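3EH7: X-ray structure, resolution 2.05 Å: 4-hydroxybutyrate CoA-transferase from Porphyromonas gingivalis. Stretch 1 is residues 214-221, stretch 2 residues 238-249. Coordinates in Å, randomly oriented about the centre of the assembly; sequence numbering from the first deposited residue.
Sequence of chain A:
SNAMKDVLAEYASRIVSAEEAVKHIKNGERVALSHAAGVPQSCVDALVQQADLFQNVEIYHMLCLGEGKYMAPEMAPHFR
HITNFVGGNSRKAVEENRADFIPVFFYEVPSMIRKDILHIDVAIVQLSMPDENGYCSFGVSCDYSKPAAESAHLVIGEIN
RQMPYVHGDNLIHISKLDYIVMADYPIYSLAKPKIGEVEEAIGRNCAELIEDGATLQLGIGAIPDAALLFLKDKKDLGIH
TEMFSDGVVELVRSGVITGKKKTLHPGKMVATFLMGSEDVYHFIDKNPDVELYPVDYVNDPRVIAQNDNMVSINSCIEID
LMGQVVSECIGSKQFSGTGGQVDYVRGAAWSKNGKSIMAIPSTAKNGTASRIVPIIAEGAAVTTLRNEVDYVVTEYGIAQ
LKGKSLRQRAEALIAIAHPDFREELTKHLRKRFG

Stretch 1 (214-221) ATLQLGIG
Stretch 2, residues 238-249: GIHTEMFSDGVV

Two short strands of one chain, around 215-217 and around 238-240, run side by side in parallel, their directions diverging by 43° and their axes approaching to 4.3 Å. The register pairs Thr-215 with Gly-238, CA to CA 4.3 Å, and Leu-216 with Ile-239, CA to CA 5.0 Å. Three backbone hydrogen bonds lace this end: Gly-238 N to Ala-214 O at 2.8 Å, Leu-216 N to Gly-238 O at 2.8 Å, and His-240 N to Leu-216 O at 3.1 Å. Extended backbones present these groups, with phi/psi of -102/126 at Thr-215, -106/145 at Leu-216, -126/167 at Gly-238 and -122/123 at Ile-239. Between the bonds, Thr-215 CA lies 3.3 Å from Gly-238 O in a CA-H...O contact.

Of the two bridged pairs the closer one includes a glycine. An ideal CB on Gly-238 would sit on the same sheet face as the Thr-215 side chain, 3.9 Å from Thr-215 CG2. Thr-215, chi1 m, uses that methyl as a bump against the neighbouring strand: its CG2 lies 3.5 Å from His-240 N and 3.7 Å from His-240 CB. The face bearing Leu-216 and Ile-239 is greasier. Leu-216 is m,t and Ile-239 is m,m; the latter rotamer brings the end of the isoleucine nearer, so that Leu-216 CB meets Ile-239 CD1 at 4.1 Å.

Beyond the paired strands, a side chain takes over from the backbone. Thr-241, chi1 t, accepts a hydrogen bond from Leu-218 N at its OG1, 3.2 Å away, and the same OG1 donates to Met-243 O at 2.9 Å. Threonine suits this place because one hydroxyl serves both as acceptor across the contact and as donor within its own stretch. Gln-217, chi1 t, packs its CG 3.5 Å from Thr-241 OG1 and its CB 3.4 Å from His-240 O.

Water 1 fills the polar hollow here. It accepts from Gln-217 NE2 at 3.2 Å and from Met-243 N at 3.1 Å, and donates to Leu-218 O at 2.8 Å. Leu-218 O and Met-243 O, both acceptors, stand only 3.0 Å apart without bonding to each other; the water donates to Leu-218 O and Thr-241 OG1 donates to Met-243 O.

The far end closes by apolar fit. Leu-218 starts with its CA-to-CB bond pointing away, yet its p,t rotamer returns the tip, placing CD2 4.1 Å from Val-248 CG2 on the helix that follows Ser-245. Met-243 is selenomethionine, coiled p,p,p; its SE lies 4.0 Å from Gly-219 C, and its CE reaches Ile-220 CG2 at 3.5 Å. Ile-220, p,t, also sets CG2 3.4 Å from the CB of Ser-245, whose CA-to-CB bond points toward stretch 1. Gly-221, at phi/psi 114/172, touches nothing opposite; its own backbone angles call for glycine. Altogether 559 Å² is buried between the stretches, counting both sides, with Met-243, Ile-220 and Gly-238 the most covered; most contact residues are buried, Gly-219 and Ile-220 partly exposed.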

ATOM      1  N   ALA A 214      15.774  17.668  -5.556  1.00 19.86           N
ATOM      2  CA  ALA A 214      14.697  16.673  -5.518  1.00 19.54           C
ATOM      3  C   ALA A 214      14.899  15.655  -6.637  1.00 19.65           C
ATOM      4  O   ALA A 214      15.458  15.987  -7.690  1.00 19.64           O
ATOM      5  CB  ALA A 214      13.324  17.309  -5.647  1.00 18.83           C
ATOM      6  N   THR A 215      14.464  14.416  -6.380  1.00 19.10           N
ATOM      7  CA  THR A 215      14.353  13.388  -7.421  1.00 19.37           C
ATOM      8  C   THR A 215      12.913  13.277  -7.802  1.00 19.24           C
ATOM      9  O   THR A 215      12.046  13.043  -6.935  1.00 20.09           O
ATOM     10  CB  THR A 215      14.862  12.007  -6.922  1.00 20.01           C
ATOM     11  OG1 THR A 215      16.091  12.194  -6.228  1.00 21.76           O
ATOM     12  CG2 THR A 215      15.079  11.020  -8.109  1.00 19.67           C
ATOM     13  N   LEU A 216      12.627  13.397  -9.094  1.00 19.29           N
ATOM     14  CA  LEU A 216      11.240  13.494  -9.527  1.00 20.01           C
ATOM     15  C   LEU A 216      10.714  12.236 -10.194  1.00 19.86           C
ATOM     16  O   LEU A 216      11.438  11.577 -10.934  1.00 19.63           O
ATOM     17  CB  LEU A 216      11.064  14.649 -10.522  1.00 19.65           C
ATOM     18  CG  LEU A 216      11.585  16.026 -10.135  1.00 21.18           C
ATOM     19  CD1 LEU A 216      11.322  16.954 -11.303  1.00 20.45           C
ATOM     20  CD2 LEU A 216      10.950  16.545  -8.836  1.00 19.12           C
ATOM     21  N   GLN A 217       9.432  11.965  -9.957  1.00 19.13           N
ATOM     22  CA  GLN A 217       8.645  11.090 -10.795  1.00 19.70           C
ATOM     23  C   GLN A 217       7.432  11.873 -11.241  1.00 19.97           C
ATOM     24  O   GLN A 217       6.731  12.468 -10.427  1.00 19.98           O
ATOM     25  CB  GLN A 217       8.202   9.821 -10.057  1.00 19.44           C
ATOM     26  CG  GLN A 217       7.225   8.947 -10.884  1.00 18.95           C
ATOM     27  CD  GLN A 217       5.759   9.283 -10.633  1.00 21.07           C
ATOM     28  OE1 GLN A 217       5.370   9.604  -9.510  1.00 24.10           O
ATOM     29  NE2 GLN A 217       4.952   9.225 -11.669  1.00 20.28           N
ATOM     30  N   LEU A 218       7.179  11.884 -12.535  1.00 21.05           N
ATOM     31  CA  LEU A 218       5.968  12.508 -13.057  1.00 21.83           C
ATOM     32  C   LEU A 218       5.703  11.987 -14.443  1.00 22.45           C
ATOM     33  O   LEU A 218       6.575  11.347 -15.044  1.00 24.01           O
ATOM     34  CB  LEU A 218       6.037  14.053 -13.047  1.00 21.89           C
ATOM     35  CG  LEU A 218       6.920  14.833 -14.020  1.00 21.48           C
ATOM     36  CD1 LEU A 218       6.776  16.356 -13.678  1.00 20.89           C
ATOM     37  CD2 LEU A 218       8.367  14.382 -13.970  1.00 20.62           C
ATOM     38  N   GLY A 219       4.499  12.254 -14.943  1.00 23.19           N
ATOM     39  CA  GLY A 219       4.060  11.735 -16.263  1.00 23.06           C
ATOM     40  C   GLY A 219       4.082  12.736 -17.412  1.00 23.56           C
ATOM     41  O   GLY A 219       4.964  13.591 -17.489  1.00 23.33           O
ATOM     42  N   ILE A 220       3.121  12.568 -18.312  1.00 23.75           N
ATOM     43  CA  ILE A 220       2.912  13.409 -19.479  1.00 24.84           C
ATOM     44  C   ILE A 220       1.550  14.064 -19.404  1.00 24.80           C
ATOM     45  O   ILE A 220       0.674  13.651 -18.612  1.00 25.18           O
ATOM     46  CB  ILE A 220       3.037  12.610 -20.810  1.00 25.03           C
ATOM     47  CG1 ILE A 220       2.188  11.337 -20.765  1.00 25.96           C
ATOM     48  CG2 ILE A 220       4.489  12.307 -21.089  1.00 25.01           C
ATOM     49  CD1 ILE A 220       1.880  10.776 -22.143  1.00 31.49           C
ATOM     50  N   GLY A 221       1.370  15.093 -20.214  1.00 24.28           N
ATOM     51  CA  GLY A 221       0.142  15.865 -20.184  1.00 23.99           C
ATOM     52  C   GLY A 221       0.431  17.276 -19.704  1.00 23.73           C
ATOM     53  O   GLY A 221       1.566  17.594 -19.273  1.00 22.94           O
ATOM     54  N   GLY A 238      16.963  15.444 -10.016  1.00 19.86           N
ATOM     55  CA  GLY A 238      17.230  14.129 -10.589  1.00 19.75           C
ATOM     56  C   GLY A 238      15.960  13.446 -11.023  1.00 19.76           C
ATOM     57  O   GLY A 238      14.849  13.879 -10.669  1.00 20.20           O
ATOM     58  N   ILE A 239      16.102  12.374 -11.793  1.00 19.64           N
ATOM     59  CA  ILE A 239      14.960  11.615 -12.287  1.00 19.32           C
ATOM     60  C   ILE A 239      14.994  10.125 -11.869  1.00 19.37           C
ATOM     61  O   ILE A 239      15.950   9.395 -12.151  1.00 19.31           O
ATOM     62  CB  ILE A 239      14.869  11.701 -13.826  1.00 19.89           C
ATOM     63  CG1 ILE A 239      14.520  13.131 -14.272  1.00 19.72           C
ATOM     64  CG2 ILE A 239      13.864  10.681 -14.376  1.00 17.24           C
ATOM     65  CD1 ILE A 239      13.118  13.573 -13.883  1.00 19.76           C
ATOM     66  N   HIS A 240      13.931   9.706 -11.185  1.00 18.88           N
ATOM     67  CA  HIS A 240      13.633   8.299 -10.967  1.00 18.55           C
ATOM     68  C   HIS A 240      12.128   8.177 -11.073  1.00 18.76           C
ATOM     69  O   HIS A 240      11.360   8.526 -10.152  1.00 17.98           O
ATOM     70  CB  HIS A 240      14.175   7.744  -9.647  1.00 18.10           C
ATOM     71  CG  HIS A 240      13.910   6.274  -9.479  1.00 18.48           C
ATOM     72  ND1 HIS A 240      14.914   5.329  -9.433  1.00 19.42           N
ATOM     73  CD2 HIS A 240      12.750   5.585  -9.389  1.00 21.19           C
ATOM     74  CE1 HIS A 240      14.381   4.129  -9.302  1.00 18.40           C
ATOM     75  NE2 HIS A 240      13.068   4.255  -9.275  1.00 19.72           N
ATOM     76  N   THR A 241      11.725   7.732 -12.252  1.00 18.48           N
ATOM     77  CA  THR A 241      10.387   7.934 -12.729  1.00 18.85           C
ATOM     78  C   THR A 241       9.863   6.695 -13.451  1.00 19.74           C
ATOM     79  O   THR A 241      10.616   5.830 -13.880  1.00 19.14           O
ATOM     80  CB  THR A 241      10.361   9.150 -13.655  1.00 19.10           C
ATOM     81  OG1 THR A 241       8.998   9.557 -13.882  1.00 16.71           O
ATOM     82  CG2 THR A 241      11.117   8.846 -15.014  1.00 16.66           C
ATOM     83  N   GLU A 242       8.555   6.587 -13.554  1.00 20.44           N
ATOM     84  CA  GLU A 242       8.008   5.504 -14.340  1.00 20.54           C
ATOM     85  C   GLU A 242       8.329   5.768 -15.818  1.00 20.64           C
ATOM     86  O   GLU A 242       8.787   4.881 -16.563  1.00 19.94           O
ATOM     87  CB  GLU A 242       6.509   5.361 -14.128  1.00 20.10           C
ATOM     88  CG  GLU A 242       5.972   4.040 -14.700  1.00 21.67           C
ATOM     89  CD  GLU A 242       4.497   3.853 -14.415  1.00 24.41           C
ATOM     90  OE1 GLU A 242       4.171   3.706 -13.221  1.00 25.78           O
ATOM     91  OE2 GLU A 242       3.682   3.871 -15.372  1.00 25.85           O
HETATM   92  N   MSE A 243       8.079   6.997 -16.240  1.00 21.18           N
HETATM   93  CA  MSE A 243       8.418   7.406 -17.594  1.00 20.90           C
HETATM   94  C   MSE A 243       8.767   8.879 -17.613  1.00 20.16           C
HETATM   95  O   MSE A 243       8.439   9.600 -16.708  1.00 18.79           O
HETATM   96  CB  MSE A 243       7.261   7.092 -18.559  1.00 19.75           C
HETATM   97  CG  MSE A 243       5.987   7.842 -18.269  1.00 22.54           C
HETATM   98 SE   MSE A 243       5.813   9.578 -19.139  0.80 24.95          SE
HETATM   99  CE  MSE A 243       5.704   9.028 -21.012  1.00 24.63           C
ATOM    100  N   PHE A 244       9.456   9.301 -18.664  1.00 20.43           N
ATOM    101  CA  PHE A 244       9.605  10.730 -18.942  1.00 21.37           C
ATOM    102  C   PHE A 244       9.463  11.005 -20.429  1.00 21.30           C
ATOM    103  O   PHE A 244       9.296  10.074 -21.227  1.00 21.49           O
ATOM    104  CB  PHE A 244      10.865  11.346 -18.320  1.00 21.25           C
ATOM    105  CG  PHE A 244      12.154  10.867 -18.911  1.00 22.48           C
ATOM    106  CD1 PHE A 244      12.663  11.430 -20.064  1.00 23.02           C
ATOM    107  CD2 PHE A 244      12.886   9.869 -18.276  1.00 23.91           C
ATOM    108  CE1 PHE A 244      13.874  10.983 -20.608  1.00 23.66           C
ATOM    109  CE2 PHE A 244      14.084   9.423 -18.813  1.00 24.60           C
ATOM    110  CZ  PHE A 244      14.592  10.006 -19.980  1.00 23.45           C
ATOM    111  N   SER A 245       9.499  12.286 -20.774  1.00 21.22           N
ATOM    112  CA  SER A 245       9.153  12.742 -22.101  1.00 21.66           C
ATOM    113  C   SER A 245       9.893  14.037 -22.392  1.00 21.23           C
ATOM    114  O   SER A 245      10.914  14.315 -21.768  1.00 19.54           O
ATOM    115  CB  SER A 245       7.632  12.959 -22.192  1.00 21.21           C
ATOM    116  OG  SER A 245       7.192  13.037 -23.527  1.00 22.53           O
ATOM    117  N   ASP A 246       9.323  14.843 -23.297  1.00 21.97           N
ATOM    118  CA  ASP A 246       9.993  16.024 -23.825  1.00 21.93           C
ATOM    119  C   ASP A 246      10.328  17.023 -22.751  1.00 21.27           C
ATOM    120  O   ASP A 246      11.424  17.595 -22.770  1.00 20.87           O
ATOM    121  CB  ASP A 246       9.155  16.701 -24.917  1.00 22.52           C
ATOM    122  CG  ASP A 246       9.138  15.897 -26.212  1.00 24.61           C
ATOM    123  OD1 ASP A 246       9.880  16.259 -27.156  1.00 24.01           O
ATOM    124  OD2 ASP A 246       8.389  14.889 -26.277  1.00 24.88           O
ATOM    125  N   GLY A 247       9.386  17.237 -21.832  1.00 20.76           N
ATOM    126  CA  GLY A 247       9.511  18.263 -20.779  1.00 20.55           C
ATOM    127  C   GLY A 247      10.724  18.042 -19.886  1.00 21.01           C
ATOM    128  O   GLY A 247      11.401  18.994 -19.521  1.00 20.90           O
ATOM    129  N   VAL A 248      10.997  16.769 -19.563  1.00 20.88           N
ATOM    130  CA  VAL A 248      12.147  16.401 -18.740  1.00 21.03           C
ATOM    131  C   VAL A 248      13.428  16.649 -19.513  1.00 20.76           C
ATOM    132  O   VAL A 248      14.346  17.274 -18.985  1.00 20.00           O
ATOM    133  CB  VAL A 248      12.075  14.919 -18.191  1.00 20.87           C
ATOM    134  CG1 VAL A 248      13.462  14.376 -17.862  1.00 20.91           C
ATOM    135  CG2 VAL A 248      11.205  14.863 -16.936  1.00 20.58           C
ATOM    136  N   VAL A 249      13.481  16.192 -20.762  1.00 21.79           N
ATOM    137  CA  VAL A 249      14.688  16.349 -21.587  1.00 22.26           C
ATOM    138  C   VAL A 249      15.057  17.820 -21.756  1.00 22.97           C
ATOM    139  O   VAL A 249      16.242  18.172 -21.815  1.00 22.92           O
ATOM    140  CB  VAL A 249      14.523  15.705 -22.972  1.00 22.43           C
ATOM    141  CG1 VAL A 249      15.704  16.083 -23.886  1.00 23.58           C
ATOM    142  CG2 VAL A 249      14.367  14.188 -22.874  1.00 21.88           C
TER
HETATM  143  O   HOH W   1       6.161   8.649 -14.534  1.00 21.23           O